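Local coordinates for ABC transporter, substrate binding protein (PDB 3EAF) that probably captures a solute outside the cell membrane and passes it to an ABC transporter, and binds a magnesium ion, at residues L146-K151 with V174-L179; A153-P158 with C205-S210; K33-K38 with I269-E274; N296-I301 with F329-I334; T4-L9 with N51-D56. All blocks are in the same frame, centred on the assembly; numbering follows the deposited sequence.

How the contacts relate
Contact 5 opens at the N-terminal strand and closes at 51-56, joining neighbouring strands 3-11 and 47-56. Contact 3 opens inside that loop, at 33-38, so the two cross. In the second lobe contact 1 pairs strands 142-148 and 171-178, and contact 2 joins helix 153-156 to the loop before helix 209-222. They open and close in the same order, so they cross as well. Contact 3 closes only at 269-274, back in the first lobe, tying helices 18-38 and 267-278; its long loop encloses both. Contact 4 follows, joining helix 288-304 to the loop before strand 352-357. Contacts 3, 4 and 5 touch one another, as do contacts 1 and 2.

Contact 1: residues L146-K151 with V174-L179; sequences LAYDSK and VGDYDL
The contact is the parallel strand pair of a beta-alpha-beta crossover, in which L146, A147 and Y148 run beside G175 to L179 at the edge of a sheet. L146 N bonds to G175 O at 3.0 Å, and L146 O takes Y177 N. Y148 N then reaches Y177 O. Beyond this the ladder frays: L179 N to Y148 O is weak at 3.2 Å, where D178 centres an inverse gamma turn. L146 and D176 share one face, where L146 CD1 lies 3.6 Å from D176 OD1. On that face Y148 OH also donates to D176 OD2 at 2.5 Å, from above the carboxylate plane. Y148 CG stands between its backbone N and carbonyl carbon (chi1 63°), and ring and carboxylate planes are 74° apart. K163 forms a salt bridge to the same D176 OD2, so this oxygen is gripped twice. Further on, S150 OG donates to D178 OD2 at 2.9 Å. D149 OD1 and D178 OD1 are 4.0 Å apart; a water donates to both and may ease their repulsion. D149 OD1 also takes K151 N in an Asx turn, while D149 OD2 takes L181 N. L146 and Y148 pack on helix 159-165. Y177 and L179 pack on helix 185-196, and A147 bonds through its backbone to the next strand, 202-205.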
# COMPACT_ATOMS: atom_id res chain seq x y z
N LEU A 146 3.12 -19.78 4.32
CA LEU A 146 2.57 -18.44 4.56
C LEU A 146 2.99 -17.94 5.95
O LEU A 146 2.58 -18.51 6.97
CB LEU A 146 1.03 -18.45 4.45
CG LEU A 146 0.39 -19.04 3.19
CD1 LEU A 146 -1.13 -19.17 3.35
CD2 LEU A 146 0.75 -18.24 1.94
N ALA A 147 3.80 -16.89 5.98
CA ALA A 147 4.25 -16.31 7.24
C ALA A 147 3.58 -14.95 7.44
O ALA A 147 3.72 -14.05 6.61
CB ALA A 147 5.77 -16.18 7.26
N TYR A 148 2.84 -14.80 8.53
CA TYR A 148 2.12 -13.56 8.82
C TYR A 148 1.68 -13.54 10.27
O TYR A 148 1.61 -14.60 10.92
CB TYR A 148 0.88 -13.44 7.90
CG TYR A 148 -0.13 -14.54 8.13
CD1 TYR A 148 -1.23 -14.34 8.95
CD2 TYR A 148 0.04 -15.81 7.55
CE1 TYR A 148 -2.16 -15.35 9.18
CE2 TYR A 148 -0.88 -16.83 7.77
CZ TYR A 148 -1.98 -16.59 8.59
OH TYR A 148 -2.90 -17.58 8.82
N ASP A 149 1.37 -12.34 10.78
CA ASP A 149 0.88 -12.17 12.15
C ASP A 149 -0.63 -12.43 12.22
O ASP A 149 -1.44 -11.64 11.74
CB ASP A 149 1.21 -10.76 12.67
CG ASP A 149 1.01 -10.61 14.18
OD1 ASP A 149 0.18 -11.33 14.78
OD2 ASP A 149 1.69 -9.74 14.78
N SER A 150 -1.00 -13.55 12.83
CA SER A 150 -2.40 -13.97 12.94
C SER A 150 -3.29 -12.99 13.70
O SER A 150 -4.51 -13.10 13.62
CB SER A 150 -2.49 -15.36 13.58
OG SER A 150 -1.97 -15.36 14.90
N LYS A 151 -2.68 -12.05 14.42
CA LYS A 151 -3.41 -11.11 15.29
C LYS A 151 -3.66 -9.74 14.67
O LYS A 151 -4.42 -8.92 15.21
CB LYS A 151 -2.65 -10.93 16.61
CG LYS A 151 -2.51 -12.21 17.41
CD LYS A 151 -1.73 -11.98 18.70
CE LYS A 151 -1.11 -13.28 19.19
NZ LYS A 151 -0.68 -13.18 20.62
N VAL A 174 1.58 -25.33 2.28
CA VAL A 174 2.08 -26.36 3.20
C VAL A 174 1.88 -26.03 4.68
O VAL A 174 2.03 -26.90 5.54
CB VAL A 174 3.58 -26.73 2.96
CG1 VAL A 174 3.75 -27.41 1.62
CG2 VAL A 174 4.49 -25.49 3.09
N GLY A 175 1.55 -24.77 4.97
CA GLY A 175 1.33 -24.34 6.35
C GLY A 175 1.25 -22.84 6.51
O GLY A 175 1.63 -22.10 5.59
N ASP A 176 0.74 -22.42 7.66
CA ASP A 176 0.73 -21.03 8.11
C ASP A 176 1.70 -20.93 9.27
O ASP A 176 1.75 -21.81 10.12
CB ASP A 176 -0.65 -20.62 8.62
CG ASP A 176 -1.68 -20.49 7.52
OD1 ASP A 176 -1.44 -20.97 6.40
OD2 ASP A 176 -2.75 -19.90 7.79
N TYR A 177 2.46 -19.84 9.33
CA TYR A 177 3.49 -19.64 10.36
C TYR A 177 3.34 -18.25 10.96
O TYR A 177 3.28 -17.25 10.25
CB TYR A 177 4.89 -19.89 9.77
CG TYR A 177 5.01 -21.27 9.17
CD1 TYR A 177 5.47 -22.35 9.92
CD2 TYR A 177 4.58 -21.52 7.86
CE1 TYR A 177 5.54 -23.63 9.37
CE2 TYR A 177 4.64 -22.79 7.32
CZ TYR A 177 5.12 -23.84 8.08
OH TYR A 177 5.18 -25.11 7.53
N ASP A 178 3.26 -18.21 12.29
CA ASP A 178 2.89 -17.01 13.03
C ASP A 178 4.10 -16.11 13.29
O ASP A 178 4.75 -16.21 14.33
CB ASP A 178 2.19 -17.40 14.35
CG ASP A 178 1.35 -16.27 14.93
OD1 ASP A 178 1.56 -15.09 14.58
OD2 ASP A 178 0.46 -16.57 15.77
N LEU A 179 4.40 -15.24 12.32
CA LEU A 179 5.48 -14.28 12.48
C LEU A 179 4.90 -12.96 12.99
O LEU A 179 4.10 -12.33 12.29
CB LEU A 179 6.22 -14.07 11.15
CG LEU A 179 7.37 -13.06 11.18
CD1 LEU A 179 8.60 -13.64 11.87
CD2 LEU A 179 7.71 -12.62 9.75
O HOH W 1 0.87 -13.20 16.39

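Contact 2: residues A153-P158 with C205-S210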
# COMPACT_ATOMS: atom_id res chain seq x y z
N ALA A 153 -4.93 -7.41 11.53
CA ALA A 153 -5.85 -7.40 10.38
C ALA A 153 -5.12 -7.23 9.03
O ALA A 153 -5.47 -7.88 8.03
CB ALA A 153 -6.92 -6.31 10.55
N TYR A 154 -4.11 -6.36 9.01
CA TYR A 154 -3.25 -6.16 7.83
C TYR A 154 -2.53 -7.44 7.40
O TYR A 154 -2.57 -7.83 6.23
CB TYR A 154 -2.23 -5.04 8.13
CG TYR A 154 -0.90 -5.15 7.40
CD1 TYR A 154 -0.83 -5.17 6.00
CD2 TYR A 154 0.29 -5.21 8.12
CE1 TYR A 154 0.38 -5.26 5.33
CE2 TYR A 154 1.53 -5.30 7.46
CZ TYR A 154 1.56 -5.32 6.07
OH TYR A 154 2.76 -5.42 5.41
N SER A 155 -1.87 -8.09 8.37
CA SER A 155 -1.09 -9.30 8.11
C SER A 155 -1.96 -10.46 7.62
O SER A 155 -1.49 -11.30 6.85
CB SER A 155 -0.34 -9.72 9.37
OG SER A 155 0.47 -8.66 9.84
N ARG A 156 -3.21 -10.48 8.06
CA ARG A 156 -4.18 -11.52 7.71
C ARG A 156 -4.87 -11.30 6.37
O ARG A 156 -5.41 -12.24 5.79
CB ARG A 156 -5.30 -11.57 8.77
CG ARG A 156 -4.95 -12.15 10.12
CD ARG A 156 -6.25 -12.48 10.89
NE ARG A 156 -7.08 -11.30 11.16
CZ ARG A 156 -7.09 -10.63 12.32
NH1 ARG A 156 -6.33 -11.02 13.33
NH2 ARG A 156 -7.90 -9.58 12.47
N SER A 157 -4.87 -10.06 5.89
CA SER A 157 -5.86 -9.61 4.89
C SER A 157 -6.01 -10.48 3.63
O SER A 157 -7.13 -10.86 3.29
CB SER A 157 -5.66 -8.13 4.53
OG SER A 157 -6.69 -7.68 3.65
N PRO A 158 -4.89 -10.78 2.93
CA PRO A 158 -5.02 -11.58 1.71
C PRO A 158 -4.92 -13.10 1.91
O PRO A 158 -5.04 -13.86 0.94
CB PRO A 158 -3.83 -11.10 0.88
CG PRO A 158 -2.77 -10.86 1.89
CD PRO A 158 -3.48 -10.40 3.16
N CYS A 205 5.37 -13.57 2.86
CA CYS A 205 5.32 -12.84 4.13
C CYS A 205 4.38 -11.63 4.05
O CYS A 205 4.50 -10.79 3.17
CB CYS A 205 6.71 -12.42 4.60
SG CYS A 205 6.70 -11.73 6.28
N GLY A 206 3.45 -11.55 5.01
CA GLY A 206 2.41 -10.52 5.00
C GLY A 206 2.63 -9.32 5.91
O GLY A 206 1.74 -8.49 6.04
N ASN A 207 3.83 -9.20 6.49
CA ASN A 207 4.15 -8.13 7.43
C ASN A 207 4.96 -6.99 6.78
O ASN A 207 5.27 -7.04 5.59
CB ASN A 207 4.94 -8.68 8.64
CG ASN A 207 4.15 -9.70 9.45
OD1 ASN A 207 2.96 -9.93 9.22
ND2 ASN A 207 4.83 -10.32 10.41
N THR A 208 5.31 -5.97 7.58
CA THR A 208 6.12 -4.85 7.09
C THR A 208 7.60 -5.25 6.98
O THR A 208 8.00 -6.31 7.45
CB THR A 208 5.98 -3.59 7.99
OG1 THR A 208 6.60 -3.83 9.26
CG2 THR A 208 4.51 -3.23 8.20
N ILE A 209 8.39 -4.36 6.37
CA ILE A 209 9.79 -4.64 6.02
C ILE A 209 10.67 -5.14 7.18
O ILE A 209 11.60 -5.90 6.95
CB ILE A 209 10.46 -3.41 5.30
CG1 ILE A 209 11.82 -3.79 4.71
CG2 ILE A 209 10.53 -2.18 6.23
CD1 ILE A 209 12.41 -2.77 3.74
N SER A 210 10.37 -4.71 8.41
CA SER A 210 11.19 -5.09 9.57
C SER A 210 11.20 -6.60 9.80
O SER A 210 12.27 -7.20 9.86
CB SER A 210 10.71 -4.36 10.84
OG SER A 210 10.89 -2.96 10.69
O HOH W 2 -0.42 -8.66 4.62
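Y154 lays its ring against the backbone at G206 and N207. Its CG, anti to the backbone N (chi1 151°), starts the ring off toward G206. G206 O sits over one ring face, offset toward the rim, 3.2 Å from Y154 CZ. Y154 OH comes to 3.0 Å from N207 O, but its hydrogen bond is to N231 OD1. T208 CG2 touches Y154 CE2 at 3.7 Å. G206 itself brings its backbone close to S155, and one water donates to both G206 O and Y154 O. S155 OG donates to N207 OD1 at 2.9 Å, from above the amide carbonyl plane. D149 N also bonds to that oxygen, and N207 ND2 bonds to L179 O, so both ends of the amide are fixed. T208 OG1 bonds to D19 of the other lobe. A glycerol, probably from the crystallisation liquor, lies beside Y154. The short helix 153-156 meeting the loop after strand 202-205, facing the other lobe, is consistent with the ligand cleft of a periplasmic binding protein.

Contact 3: residues K33-K38 with I269-E274; sequences KYFNEK and IQTIFE
T271 is the first residue of 269-274 to meet 33-38. Its CG2 presses on Y34 CE2 at 3.5 Å, the two side chains crossing at about a right angle. The same methyl comes near the F35 ring, 4.5 Å from F35 CZ. T271 O stands 3.9 Å above one face of the Y34 ring, toward its rim, and K38 CG lies over the opposite face. T271 OG1 is used within its own helix, bonding to E267 O. One turn on, E274 supplies the polar part. Its CG is anti to the backbone N (chi1 -165°), and the chain beyond is extended. Its two oxygens take different partners. Y34 OH donates to E274 OE1 at 2.7 Å, from above the carboxylate plane, with ring and carboxylate 70° apart. K38 NZ makes a salt bridge to E274 OE2, also at 2.7 Å, and approaches on the syn side, tilted out of the carboxylate plane. The K38 chain bends at chi2 to get there. Y34 also packs on A275 and M278. The arrangement is a near-perpendicular helix pair, 83° between segment axes, joining helix 18-38 to helix 267-278 on the outside of the first lobe of this two-lobed binding protein.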
# COMPACT_ATOMS: atom_id res chain seq x y z
N LYS A 33 2.13 20.21 0.26
CA LYS A 33 2.86 21.47 0.10
C LYS A 33 3.08 21.78 -1.38
O LYS A 33 2.92 22.93 -1.79
CB LYS A 33 4.19 21.44 0.85
CG LYS A 33 4.06 21.35 2.37
CD LYS A 33 5.43 21.17 3.00
CE LYS A 33 5.39 21.27 4.52
NZ LYS A 33 6.78 21.26 5.06
N TYR A 34 3.41 20.75 -2.16
CA TYR A 34 3.66 20.90 -3.59
C TYR A 34 2.46 21.43 -4.34
O TYR A 34 2.55 22.48 -4.98
CB TYR A 34 4.12 19.58 -4.21
CG TYR A 34 4.45 19.65 -5.69
CD1 TYR A 34 5.64 20.24 -6.14
CD2 TYR A 34 3.58 19.12 -6.65
CE1 TYR A 34 5.95 20.30 -7.50
CE2 TYR A 34 3.88 19.17 -8.01
CZ TYR A 34 5.07 19.76 -8.43
OH TYR A 34 5.36 19.81 -9.77
N PHE A 35 1.34 20.71 -4.27
CA PHE A 35 0.16 21.08 -5.04
C PHE A 35 -0.49 22.37 -4.54
O PHE A 35 -0.98 23.17 -5.35
CB PHE A 35 -0.84 19.92 -5.11
CG PHE A 35 -0.33 18.73 -5.90
CD1 PHE A 35 -0.10 18.83 -7.27
CD2 PHE A 35 -0.06 17.52 -5.26
CE1 PHE A 35 0.38 17.74 -7.99
CE2 PHE A 35 0.42 16.42 -5.98
CZ PHE A 35 0.64 16.53 -7.34
N ASN A 36 -0.45 22.61 -3.23
CA ASN A 36 -0.90 23.90 -2.68
C ASN A 36 -0.19 25.07 -3.38
O ASN A 36 -0.84 25.98 -3.91
CB ASN A 36 -0.70 23.97 -1.16
CG ASN A 36 -1.87 23.38 -0.38
OD1 ASN A 36 -2.99 23.32 -0.86
ND2 ASN A 36 -1.60 22.95 0.85
N GLU A 37 1.14 25.00 -3.40
CA GLU A 37 2.01 26.04 -3.96
C GLU A 37 1.88 26.16 -5.49
O GLU A 37 1.85 27.27 -6.03
CB GLU A 37 3.47 25.76 -3.55
CG GLU A 37 4.53 26.71 -4.12
CD GLU A 37 4.48 28.12 -3.55
OE1 GLU A 37 4.05 28.30 -2.39
OE2 GLU A 37 4.90 29.06 -4.27
N LYS A 38 1.81 25.03 -6.19
CA LYS A 38 1.66 25.05 -7.65
C LYS A 38 0.28 25.58 -8.04
O LYS A 38 0.14 26.24 -9.07
CB LYS A 38 1.89 23.66 -8.25
CG LYS A 38 3.35 23.18 -8.27
CD LYS A 38 4.19 23.94 -9.29
CE LYS A 38 5.59 23.36 -9.38
NZ LYS A 38 6.51 24.20 -10.20
N ILE A 269 7.36 10.56 -10.88
CA ILE A 269 8.61 10.50 -10.12
C ILE A 269 9.36 11.85 -10.19
O ILE A 269 9.90 12.33 -9.19
CB ILE A 269 9.53 9.33 -10.60
CG1 ILE A 269 8.87 7.96 -10.33
CG2 ILE A 269 10.90 9.39 -9.94
CD1 ILE A 269 8.54 7.69 -8.86
N GLN A 270 9.40 12.45 -11.38
CA GLN A 270 10.01 13.78 -11.54
C GLN A 270 9.22 14.88 -10.82
O GLN A 270 9.80 15.88 -10.37
CB GLN A 270 10.24 14.13 -13.01
CG GLN A 270 11.35 13.31 -13.67
CD GLN A 270 12.67 13.36 -12.89
OE1 GLN A 270 13.09 14.41 -12.42
NE2 GLN A 270 13.31 12.22 -12.75
N THR A 271 7.90 14.70 -10.72
CA THR A 271 7.03 15.60 -9.96
C THR A 271 7.40 15.57 -8.47
O THR A 271 7.48 16.61 -7.82
CB THR A 271 5.54 15.23 -10.19
OG1 THR A 271 5.19 15.48 -11.56
CG2 THR A 271 4.62 16.03 -9.28
N ILE A 272 7.63 14.36 -7.94
CA ILE A 272 8.06 14.19 -6.55
C ILE A 272 9.44 14.82 -6.31
O ILE A 272 9.64 15.51 -5.31
CB ILE A 272 8.01 12.69 -6.10
CG1 ILE A 272 6.58 12.16 -6.23
CG2 ILE A 272 8.52 12.55 -4.65
CD1 ILE A 272 6.40 10.65 -5.99
N PHE A 273 10.38 14.59 -7.23
CA PHE A 273 11.71 15.19 -7.14
C PHE A 273 11.68 16.72 -7.12
O PHE A 273 12.47 17.34 -6.42
CB PHE A 273 12.62 14.68 -8.26
CG PHE A 273 13.19 13.32 -7.99
CD1 PHE A 273 13.83 13.04 -6.78
CD2 PHE A 273 13.10 12.31 -8.94
CE1 PHE A 273 14.36 11.79 -6.52
CE2 PHE A 273 13.63 11.04 -8.69
CZ PHE A 273 14.26 10.79 -7.48
N GLU A 274 10.76 17.31 -7.88
CA GLU A 274 10.59 18.77 -7.86
C GLU A 274 10.02 19.22 -6.51
O GLU A 274 10.49 20.21 -5.94
CB GLU A 274 9.71 19.26 -9.01
CG GLU A 274 9.83 20.79 -9.23
CD GLU A 274 8.72 21.39 -10.08
OE1 GLU A 274 7.81 20.66 -10.52
OE2 GLU A 274 8.75 22.63 -10.29

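Contact 4: residues N296-I301 with F329-I334; sequences NVWLLI and FDLGGI
W298 spreads its indole against the turn formed by L331 to I334. W298 CG is anti to the backbone N (chi1 -157°), which brings it close to L331 CG. L331 CA stands 4.2 Å above one face of the ring, toward the rim. The two side chains slide past each other in opposite directions, with W298 CE3 4.1 Å from L331 CB. Further out, W298 CZ3 is 3.7 Å from L331 O and W298 CH2 is 3.8 Å from G332 N. I334 CD1 meets the ring at its edge, 4.1 Å from W298 CZ3. The turn is type I', and G332 and G333 take its positive phi angles. It is closed by I334 N to L331 O, and D330 OD1 takes G333 N in an Asx motif. Next along the helix, L299 reaches F329, with CD1 4.1 Å from F329 CD2 and the side chains at about a right angle. L299 also packs on Y341, which binds magnesium with E325 and D340. Helix 288-304 is thus covered by the 329-334 loop here. V297 and I301 meet helix 18-38, while W298 and I334 lie against helix 267-278, whose G268 bonds to G332 through the backbone.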
# COMPACT_ATOMS: atom_id res chain seq x y z
N ASN A 296 -1.26 9.09 -2.82
CA ASN A 296 -2.55 9.19 -2.12
C ASN A 296 -3.08 10.62 -2.11
O ASN A 296 -4.25 10.85 -2.43
CB ASN A 296 -2.48 8.59 -0.70
CG ASN A 296 -2.56 7.06 -0.71
OD1 ASN A 296 -2.45 6.43 -1.76
ND2 ASN A 296 -2.74 6.46 0.47
N VAL A 297 -2.22 11.57 -1.80
CA VAL A 297 -2.59 12.98 -1.84
C VAL A 297 -2.93 13.40 -3.28
O VAL A 297 -3.93 14.09 -3.52
CB VAL A 297 -1.48 13.87 -1.25
CG1 VAL A 297 -1.78 15.35 -1.45
CG2 VAL A 297 -1.27 13.54 0.24
N TRP A 298 -2.12 12.94 -4.24
CA TRP A 298 -2.30 13.30 -5.65
C TRP A 298 -3.65 12.83 -6.18
O TRP A 298 -4.29 13.53 -6.95
CB TRP A 298 -1.19 12.72 -6.52
CG TRP A 298 -0.95 13.44 -7.83
CD1 TRP A 298 -1.73 14.41 -8.41
CD2 TRP A 298 0.15 13.23 -8.72
NE1 TRP A 298 -1.17 14.82 -9.60
CE2 TRP A 298 -0.02 14.11 -9.82
CE3 TRP A 298 1.27 12.38 -8.71
CZ2 TRP A 298 0.88 14.17 -10.89
CZ3 TRP A 298 2.17 12.45 -9.77
CH2 TRP A 298 1.97 13.34 -10.84
N LEU A 299 -4.07 11.63 -5.77
CA LEU A 299 -5.38 11.12 -6.16
C LEU A 299 -6.48 12.07 -5.69
O LEU A 299 -7.43 12.33 -6.42
CB LEU A 299 -5.62 9.70 -5.62
CG LEU A 299 -6.95 9.03 -6.01
CD1 LEU A 299 -6.98 8.69 -7.51
CD2 LEU A 299 -7.21 7.79 -5.17
N LEU A 300 -6.36 12.58 -4.46
CA LEU A 300 -7.28 13.58 -3.94
C LEU A 300 -7.28 14.87 -4.79
O LEU A 300 -8.34 15.41 -5.11
CB LEU A 300 -6.95 13.90 -2.47
CG LEU A 300 -7.71 15.04 -1.80
CD1 LEU A 300 -9.20 14.70 -1.66
CD2 LEU A 300 -7.10 15.37 -0.45
N ILE A 301 -6.08 15.35 -5.13
CA ILE A 301 -5.92 16.54 -5.98
C ILE A 301 -6.67 16.38 -7.30
O ILE A 301 -7.38 17.29 -7.73
CB ILE A 301 -4.42 16.84 -6.28
CG1 ILE A 301 -3.62 17.08 -4.99
CG2 ILE A 301 -4.26 17.99 -7.28
CD1 ILE A 301 -4.25 18.06 -4.02
N PHE A 329 -7.97 7.94 -13.82
CA PHE A 329 -6.86 8.77 -13.35
C PHE A 329 -5.50 8.20 -13.71
O PHE A 329 -5.28 6.99 -13.66
CB PHE A 329 -6.93 8.97 -11.83
CG PHE A 329 -8.19 9.63 -11.36
CD1 PHE A 329 -8.33 11.02 -11.40
CD2 PHE A 329 -9.25 8.88 -10.86
CE1 PHE A 329 -9.49 11.64 -10.96
CE2 PHE A 329 -10.41 9.49 -10.43
CZ PHE A 329 -10.53 10.86 -10.47
N ASP A 330 -4.58 9.10 -14.06
CA ASP A 330 -3.18 8.73 -14.22
C ASP A 330 -2.33 9.64 -13.35
O ASP A 330 -2.43 10.87 -13.43
CB ASP A 330 -2.73 8.81 -15.69
CG ASP A 330 -1.24 8.53 -15.87
OD1 ASP A 330 -0.71 7.60 -15.24
OD2 ASP A 330 -0.58 9.25 -16.66
N LEU A 331 -1.52 9.03 -12.50
CA LEU A 331 -0.69 9.77 -11.56
C LEU A 331 0.74 9.83 -12.10
O LEU A 331 1.66 9.24 -11.53
CB LEU A 331 -0.76 9.14 -10.17
CG LEU A 331 -1.86 9.57 -9.18
CD1 LEU A 331 -3.12 10.20 -9.81
CD2 LEU A 331 -2.26 8.40 -8.28
N GLY A 332 0.89 10.54 -13.22
CA GLY A 332 2.20 10.71 -13.86
C GLY A 332 2.89 9.41 -14.23
O GLY A 332 4.12 9.35 -14.29
N GLY A 333 2.10 8.37 -14.47
CA GLY A 333 2.61 7.06 -14.88
C GLY A 333 3.36 6.31 -13.80
O GLY A 333 4.19 5.45 -14.11
N ILE A 334 3.08 6.62 -12.54
CA ILE A 334 3.72 5.95 -11.41
C ILE A 334 3.13 4.56 -11.17
O ILE A 334 3.87 3.62 -10.86
CB ILE A 334 3.59 6.77 -10.10
CG1 ILE A 334 4.48 8.02 -10.15
CG2 ILE A 334 3.91 5.90 -8.87
CD1 ILE A 334 4.25 8.99 -8.96

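Contact 5: residues T4-L9 with N51-D56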
# COMPACT_ATOMS: atom_id res chain seq x y z
N THR A 4 -10.77 27.09 0.81
CA THR A 4 -9.94 26.24 1.67
C THR A 4 -10.78 25.05 2.15
O THR A 4 -11.94 25.22 2.54
CB THR A 4 -9.36 27.01 2.89
OG1 THR A 4 -8.52 28.08 2.42
CG2 THR A 4 -8.53 26.09 3.78
N ILE A 5 -10.20 23.86 2.06
CA ILE A 5 -10.81 22.65 2.61
C ILE A 5 -9.88 22.05 3.66
O ILE A 5 -8.66 22.21 3.58
CB ILE A 5 -11.14 21.59 1.52
CG1 ILE A 5 -9.87 21.15 0.77
CG2 ILE A 5 -12.22 22.12 0.56
CD1 ILE A 5 -10.04 19.92 -0.10
N ASN A 6 -10.46 21.37 4.65
CA ASN A 6 -9.67 20.67 5.66
C ASN A 6 -9.54 19.18 5.35
O ASN A 6 -10.53 18.52 4.99
CB ASN A 6 -10.26 20.87 7.06
CG ASN A 6 -10.26 22.34 7.50
OD1 ASN A 6 -9.44 23.16 7.06
ND2 ASN A 6 -11.18 22.67 8.40
N VAL A 7 -8.33 18.66 5.48
CA VAL A 7 -8.04 17.26 5.15
C VAL A 7 -7.21 16.63 6.28
O VAL A 7 -6.18 17.17 6.67
CB VAL A 7 -7.30 17.14 3.78
CG1 VAL A 7 -6.83 15.71 3.53
CG2 VAL A 7 -8.20 17.62 2.64
N GLY A 8 -7.67 15.50 6.80
CA GLY A 8 -6.92 14.78 7.82
C GLY A 8 -5.79 13.96 7.22
O GLY A 8 -5.92 13.42 6.12
N LEU A 9 -4.68 13.89 7.94
CA LEU A 9 -3.57 13.03 7.57
C LEU A 9 -3.23 12.14 8.76
O LEU A 9 -2.60 12.59 9.71
CB LEU A 9 -2.35 13.86 7.12
CG LEU A 9 -1.04 13.12 6.83
CD1 LEU A 9 -1.23 12.06 5.74
CD2 LEU A 9 0.05 14.10 6.44
N ASN A 51 -5.81 22.77 3.82
CA ASN A 51 -5.31 22.82 5.18
C ASN A 51 -5.33 21.39 5.69
O ASN A 51 -6.39 20.84 5.99
CB ASN A 51 -6.19 23.74 6.05
CG ASN A 51 -5.77 23.74 7.52
OD1 ASN A 51 -4.58 23.74 7.85
ND2 ASN A 51 -6.75 23.72 8.41
N TYR A 52 -4.16 20.77 5.76
CA TYR A 52 -4.08 19.39 6.23
C TYR A 52 -3.67 19.32 7.69
O TYR A 52 -2.86 20.13 8.16
CB TYR A 52 -3.17 18.53 5.35
CG TYR A 52 -1.68 18.77 5.50
CD1 TYR A 52 -0.92 18.02 6.40
CD2 TYR A 52 -1.03 19.74 4.74
CE1 TYR A 52 0.46 18.23 6.53
CE2 TYR A 52 0.34 19.97 4.86
CZ TYR A 52 1.08 19.20 5.76
OH TYR A 52 2.44 19.41 5.88
N ILE A 53 -4.25 18.36 8.41
CA ILE A 53 -4.02 18.21 9.83
C ILE A 53 -3.36 16.84 10.08
O ILE A 53 -4.00 15.80 9.99
CB ILE A 53 -5.34 18.37 10.65
CG1 ILE A 53 -5.99 19.75 10.41
CG2 ILE A 53 -5.11 18.19 12.14
CD1 ILE A 53 -7.12 19.73 9.38
N LYS A 54 -2.06 16.86 10.37
CA LYS A 54 -1.30 15.62 10.54
C LYS A 54 -1.39 15.10 11.97
O LYS A 54 -1.19 15.85 12.93
CB LYS A 54 0.16 15.81 10.15
CG LYS A 54 0.93 14.49 10.10
CD LYS A 54 2.36 14.68 9.60
CE LYS A 54 3.31 14.97 10.74
NZ LYS A 54 4.72 14.92 10.29
N ARG A 55 -1.69 13.81 12.10
CA ARG A 55 -1.77 13.15 13.39
C ARG A 55 -1.04 11.81 13.36
O ARG A 55 -1.41 10.92 12.58
CB ARG A 55 -3.23 12.94 13.80
CG ARG A 55 -4.01 14.23 14.09
CD ARG A 55 -3.53 14.88 15.37
NE ARG A 55 -4.29 16.09 15.69
CZ ARG A 55 -3.88 17.32 15.40
NH1 ARG A 55 -2.72 17.52 14.78
NH2 ARG A 55 -4.64 18.36 15.73
N ASP A 56 -0.01 11.66 14.18
CA ASP A 56 0.69 10.38 14.34
C ASP A 56 -0.05 9.53 15.37
O ASP A 56 -0.01 9.81 16.57
CB ASP A 56 2.15 10.59 14.74
CG ASP A 56 2.86 9.31 15.16
OD1 ASP A 56 2.51 8.20 14.69
OD2 ASP A 56 3.79 9.40 15.99
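I5, V7 and L9 exchange backbone bonds with N51, I53 and R55 in a parallel ladder; N6-N51, V7-Y52, G8-I53 and L9-K54 lie level. I5 O takes N51 N at 2.9 Å, and N51 O receives V7 N. V7 O takes I53 N, and I53 O takes L9 N. R55 N to L9 O, 2.8 Å, follows, and the ladder continues to V11. The two segments run at 21° to each other, in the same direction. N51 ND2 also donates to N6 OD1 at 3.1 Å, from above the N6 amide plane. N51 CG is anti to its backbone N (chi1 176°), and the two amide planes stand 77° apart. N6 ND2 bonds to Y75 O. The two strands, neighbours in the first lobe and joined through helix 18-38 and the short strand 40-41, form a beta-alpha-beta crossover. Carbon contacts lie on both faces. L9 CD2 touches K54 CG at 3.8 Å and Y52 CD1 at 4.0 Å, on the face covered by helix 18-38. On the other, I53 CD1 lies 4.1 Å from N6 CB, and I53 packs on F71. Charged ends find partners outside the pair: K54 NZ bridges to E13 and E29, R55 to E70. The Y52 ring stacks with F32.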